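Local coordinates for protein KmHsv2 (Kluyveromyces marxianus, PDB 3VU4) that probably binds phosphoinositides at membranes as a seven-bladed beta-propeller of the PROPPIN family, related to the autophagy protein Atg18, at residues A[110-115]-A[131-136]. Sequence-based numbering, arbitrary orientation.
Sequences REFIVV and KRITDD. With SO4 (sulfate ion), chain D; SO4 (sulfate ion), chain I.
Ile133 reaches Phe112 with the end of its side chain. Its CD1 lies 3.3 Å from Phe112 CD1, at the edge of the ring and near the ring plane. The two side chains cross at about a right angle. CG1 of Ile133 stands beside the backbone N and chi2 is extended (176°), which carries CD1 out to the aromatic edge. The same methyl also approaches the carbonyl O of Glu111. One face of the Phe112 ring carries Glu111 CB, offset toward the rim. No hydrogen bond joins the two segments.

Phe112 begins strand 112-117 and also packs on Val123 and Leu166. Ile133 belongs to the connection between strands 120-125 and 137-139, the last two strands of this propeller blade, and it also touches Lys125.

Polar contacts hold the residues around Ile133. Arg132 grips Asp136 side-on. Arg132 NH2 donates to Asp136 OD2 at 2.8 Å, on its syn lone pair and close to the guanidinium plane. Arg132 NE donates to Asp136 OD1 at 2.9 Å, from above the carboxylate plane. Ser122 also bonds Asp136 OD1.

One sulfate sits against Lys131 and Arg132. Arg132 N gives its O3 a nearly straight bond (178°), and Lys131 NZ reaches O4 of the same sulfate at 2.9 Å. The bond from Arg132 NH1 to O2 of this sulfate is weak. O3 of a second sulfate accepts a bond from Arg110 N at 2.8 Å, and His68 also binds a sulfate.

Both ions probably come from the crystallisation liquor. They indicate that an anion can settle beside Lys131 and Arg132 and at the backbone N-H of Arg110, but do not by themselves identify a phosphoinositide site. The contact across the segments is a small apolar touch.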
ATOM      1  N   ARG A 110       5.181 -12.945 -10.082  1.00 64.20           N
ATOM      2  CA  ARG A 110       5.231 -14.093 -10.987  1.00 66.97           C
ATOM      3  C   ARG A 110       6.394 -15.019 -10.632  1.00 67.27           C
ATOM      4  O   ARG A 110       6.454 -16.157 -11.090  1.00 67.70           O
ATOM      5  CB  ARG A 110       5.365 -13.631 -12.447  1.00 69.50           C
ATOM      6  CG  ARG A 110       4.193 -12.795 -12.976  1.00 72.70           C
ATOM      7  CD  ARG A 110       4.485 -12.241 -14.378  1.00 73.53           C
ATOM      8  NE  ARG A 110       3.471 -11.291 -14.844  1.00 73.52           N
ATOM      9  CZ  ARG A 110       2.239 -11.623 -15.222  1.00 74.44           C
ATOM     10  NH1 ARG A 110       1.851 -12.894 -15.193  1.00 74.87           N
ATOM     11  NH2 ARG A 110       1.391 -10.684 -15.628  1.00 73.25           N
ATOM     12  N   GLU A 111       7.300 -14.535  -9.790  1.00 67.10           N
ATOM     13  CA  GLU A 111       8.472 -15.308  -9.396  1.00 67.13           C
ATOM     14  C   GLU A 111       8.460 -15.825  -7.963  1.00 66.16           C
ATOM     15  O   GLU A 111       8.786 -16.986  -7.710  1.00 66.07           O
ATOM     16  CB  GLU A 111       9.722 -14.453  -9.550  1.00 69.77           C
ATOM     17  CG  GLU A 111       9.711 -13.520 -10.733  1.00 73.46           C
ATOM     18  CD  GLU A 111      10.753 -13.903 -11.751  1.00 75.60           C
ATOM     19  OE1 GLU A 111      10.518 -14.888 -12.486  1.00 76.61           O
ATOM     20  OE2 GLU A 111      11.810 -13.228 -11.800  1.00 76.86           O
ATOM     21  N   PHE A 112       8.094 -14.950  -7.029  1.00 63.93           N
ATOM     22  CA  PHE A 112       8.110 -15.296  -5.614  1.00 61.57           C
ATOM     23  C   PHE A 112       6.794 -15.207  -4.854  1.00 58.85           C
ATOM     24  O   PHE A 112       5.807 -14.641  -5.328  1.00 58.70           O
ATOM     25  CB  PHE A 112       9.107 -14.392  -4.900  1.00 62.17           C
ATOM     26  CG  PHE A 112      10.333 -14.107  -5.694  1.00 64.43           C
ATOM     27  CD1 PHE A 112      11.401 -14.992  -5.685  1.00 65.04           C
ATOM     28  CD2 PHE A 112      10.421 -12.951  -6.460  1.00 65.79           C
ATOM     29  CE1 PHE A 112      12.547 -14.729  -6.427  1.00 65.85           C
ATOM     30  CE2 PHE A 112      11.561 -12.677  -7.206  1.00 67.22           C
ATOM     31  CZ  PHE A 112      12.628 -13.570  -7.190  1.00 66.63           C
ATOM     32  N   ILE A 113       6.821 -15.785  -3.655  1.00 54.26           N
ATOM     33  CA  ILE A 113       5.707 -15.763  -2.724  1.00 50.09           C
ATOM     34  C   ILE A 113       6.365 -15.384  -1.402  1.00 48.99           C
ATOM     35  O   ILE A 113       7.001 -16.221  -0.766  1.00 49.09           O
ATOM     36  CB  ILE A 113       5.041 -17.139  -2.553  1.00 47.56           C
ATOM     37  CG1 ILE A 113       4.465 -17.621  -3.883  1.00 46.93           C
ATOM     38  CG2 ILE A 113       3.921 -17.038  -1.526  1.00 44.78           C
ATOM     39  CD1 ILE A 113       3.727 -18.950  -3.786  1.00 44.09           C
ATOM     40  N   VAL A 114       6.243 -14.122  -1.003  1.00 46.30           N
ATOM     41  CA  VAL A 114       6.846 -13.671   0.247  1.00 45.23           C
ATOM     42  C   VAL A 114       5.841 -13.900   1.374  1.00 45.03           C
ATOM     43  O   VAL A 114       4.677 -13.509   1.255  1.00 45.92           O
ATOM     44  CB  VAL A 114       7.236 -12.167   0.163  1.00 44.68           C
ATOM     45  CG1 VAL A 114       7.944 -11.736   1.428  1.00 40.94           C
ATOM     46  CG2 VAL A 114       8.129 -11.927  -1.054  1.00 42.45           C
ATOM     47  N   VAL A 115       6.291 -14.538   2.455  1.00 43.43           N
ATOM     48  CA  VAL A 115       5.430 -14.855   3.604  1.00 43.98           C
ATOM     49  C   VAL A 115       6.115 -14.596   4.956  1.00 44.41           C
ATOM     50  O   VAL A 115       7.198 -15.127   5.213  1.00 46.14           O
ATOM     51  CB  VAL A 115       5.006 -16.357   3.587  1.00 42.85           C
ATOM     52  CG1 VAL A 115       4.064 -16.650   4.745  1.00 40.33           C
ATOM     53  CG2 VAL A 115       4.359 -16.711   2.258  1.00 42.85           C
ATOM     54  N   LYS A 131       9.166 -24.249  -3.165  1.00 67.08           N
ATOM     55  CA  LYS A 131      10.048 -24.305  -2.005  1.00 66.82           C
ATOM     56  C   LYS A 131      10.839 -23.011  -1.831  1.00 65.94           C
ATOM     57  O   LYS A 131      10.868 -22.165  -2.725  1.00 65.95           O
ATOM     58  CB  LYS A 131      11.015 -25.479  -2.161  1.00 68.68           C
ATOM     59  CG  LYS A 131      10.344 -26.775  -2.620  1.00 71.28           C
ATOM     60  CD  LYS A 131      10.058 -27.720  -1.460  1.00 72.61           C
ATOM     61  CE  LYS A 131      11.352 -28.332  -0.924  1.00 74.07           C
ATOM     62  NZ  LYS A 131      11.109 -29.370   0.117  1.00 75.89           N
ATOM     63  N   ARG A 132      11.482 -22.867  -0.677  1.00 64.13           N
ATOM     64  CA  ARG A 132      12.276 -21.681  -0.371  1.00 64.05           C
ATOM     65  C   ARG A 132      13.362 -21.406  -1.408  1.00 64.97           C
ATOM     66  O   ARG A 132      14.222 -22.250  -1.646  1.00 65.57           O
ATOM     67  CB  ARG A 132      12.963 -21.842   0.981  1.00 63.14           C
ATOM     68  CG  ARG A 132      12.073 -21.886   2.212  1.00 62.79           C
ATOM     69  CD  ARG A 132      12.981 -22.106   3.422  1.00 63.05           C
ATOM     70  NE  ARG A 132      12.410 -21.708   4.705  1.00 62.66           N
ATOM     71  CZ  ARG A 132      11.462 -22.373   5.354  1.00 63.24           C
ATOM     72  NH1 ARG A 132      10.956 -23.485   4.845  1.00 62.78           N
ATOM     73  NH2 ARG A 132      11.033 -21.931   6.528  1.00 63.95           N
ATOM     74  N   ILE A 133      13.340 -20.222  -2.008  1.00 64.96           N
ATOM     75  CA  ILE A 133      14.350 -19.856  -2.990  1.00 65.10           C
ATOM     76  C   ILE A 133      15.539 -19.214  -2.286  1.00 64.48           C
ATOM     77  O   ILE A 133      16.569 -18.954  -2.902  1.00 65.70           O
ATOM     78  CB  ILE A 133      13.819 -18.830  -3.998  1.00 67.53           C
ATOM     79  CG1 ILE A 133      12.509 -19.318  -4.604  1.00 69.80           C
ATOM     80  CG2 ILE A 133      14.847 -18.608  -5.107  1.00 68.45           C
ATOM     81  CD1 ILE A 133      11.877 -18.300  -5.545  1.00 71.98           C
ATOM     82  N   THR A 134      15.395 -18.950  -0.994  1.00 63.39           N
ATOM     83  CA  THR A 134      16.469 -18.312  -0.247  1.00 62.28           C
ATOM     84  C   THR A 134      16.353 -18.569   1.250  1.00 61.89           C
ATOM     85  O   THR A 134      15.335 -19.076   1.718  1.00 62.67           O
ATOM     86  CB  THR A 134      16.457 -16.797  -0.494  1.00 62.64           C
ATOM     87  OG1 THR A 134      17.545 -16.193   0.211  1.00 64.00           O
ATOM     88  CG2 THR A 134      15.145 -16.188  -0.014  1.00 60.90           C
ATOM     89  N   ASP A 135      17.401 -18.232   1.997  1.00 60.82           N
ATOM     90  CA  ASP A 135      17.388 -18.425   3.445  1.00 61.41           C
ATOM     91  C   ASP A 135      16.343 -17.544   4.107  1.00 60.40           C
ATOM     92  O   ASP A 135      16.028 -16.461   3.613  1.00 60.54           O
ATOM     93  CB  ASP A 135      18.742 -18.074   4.062  1.00 65.35           C
ATOM     94  CG  ASP A 135      19.783 -19.149   3.856  1.00 68.93           C
ATOM     95  OD1 ASP A 135      19.457 -20.346   4.047  1.00 70.34           O
ATOM     96  OD2 ASP A 135      20.935 -18.790   3.521  1.00 70.23           O
ATOM     97  N   ASP A 136      15.815 -18.003   5.234  1.00 58.21           N
ATOM     98  CA  ASP A 136      14.829 -17.218   5.960  1.00 55.42           C
ATOM     99  C   ASP A 136      15.494 -15.979   6.532  1.00 54.41           C
ATOM    100  O   ASP A 136      16.670 -16.007   6.901  1.00 53.99           O
ATOM    101  CB  ASP A 136      14.205 -18.040   7.084  1.00 52.86           C
ATOM    102  CG  ASP A 136      13.163 -19.004   6.574  1.00 53.01           C
ATOM    103  OD1 ASP A 136      12.890 -18.968   5.352  1.00 49.77           O
ATOM    104  OD2 ASP A 136      12.616 -19.785   7.388  1.00 52.02           O
TER
HETATM  105  S   SO4 D 402      12.023 -25.999   2.129  1.00105.41           S
HETATM  106  O1  SO4 D 402      13.378 -26.125   1.557  1.00104.94           O
HETATM  107  O2  SO4 D 402      12.135 -25.570   3.535  1.00105.82           O
HETATM  108  O3  SO4 D 402      11.248 -25.008   1.360  1.00105.26           O
HETATM  109  O4  SO4 D 402      11.335 -27.302   2.077  1.00105.88           O
HETATM  110  S   SO4 I 407       6.526  -9.871 -11.462  0.50 65.05           S
HETATM  111  O1  SO4 I 407       6.663 -10.818 -12.584  0.50 64.30           O
HETATM  112  O2  SO4 I 407       6.335  -8.509 -11.992  0.50 65.47           O
HETATM  113  O3  SO4 I 407       5.358 -10.235 -10.646  0.50 64.61           O
HETATM  114  O4  SO4 I 407       7.743  -9.919 -10.631  0.50 64.68           O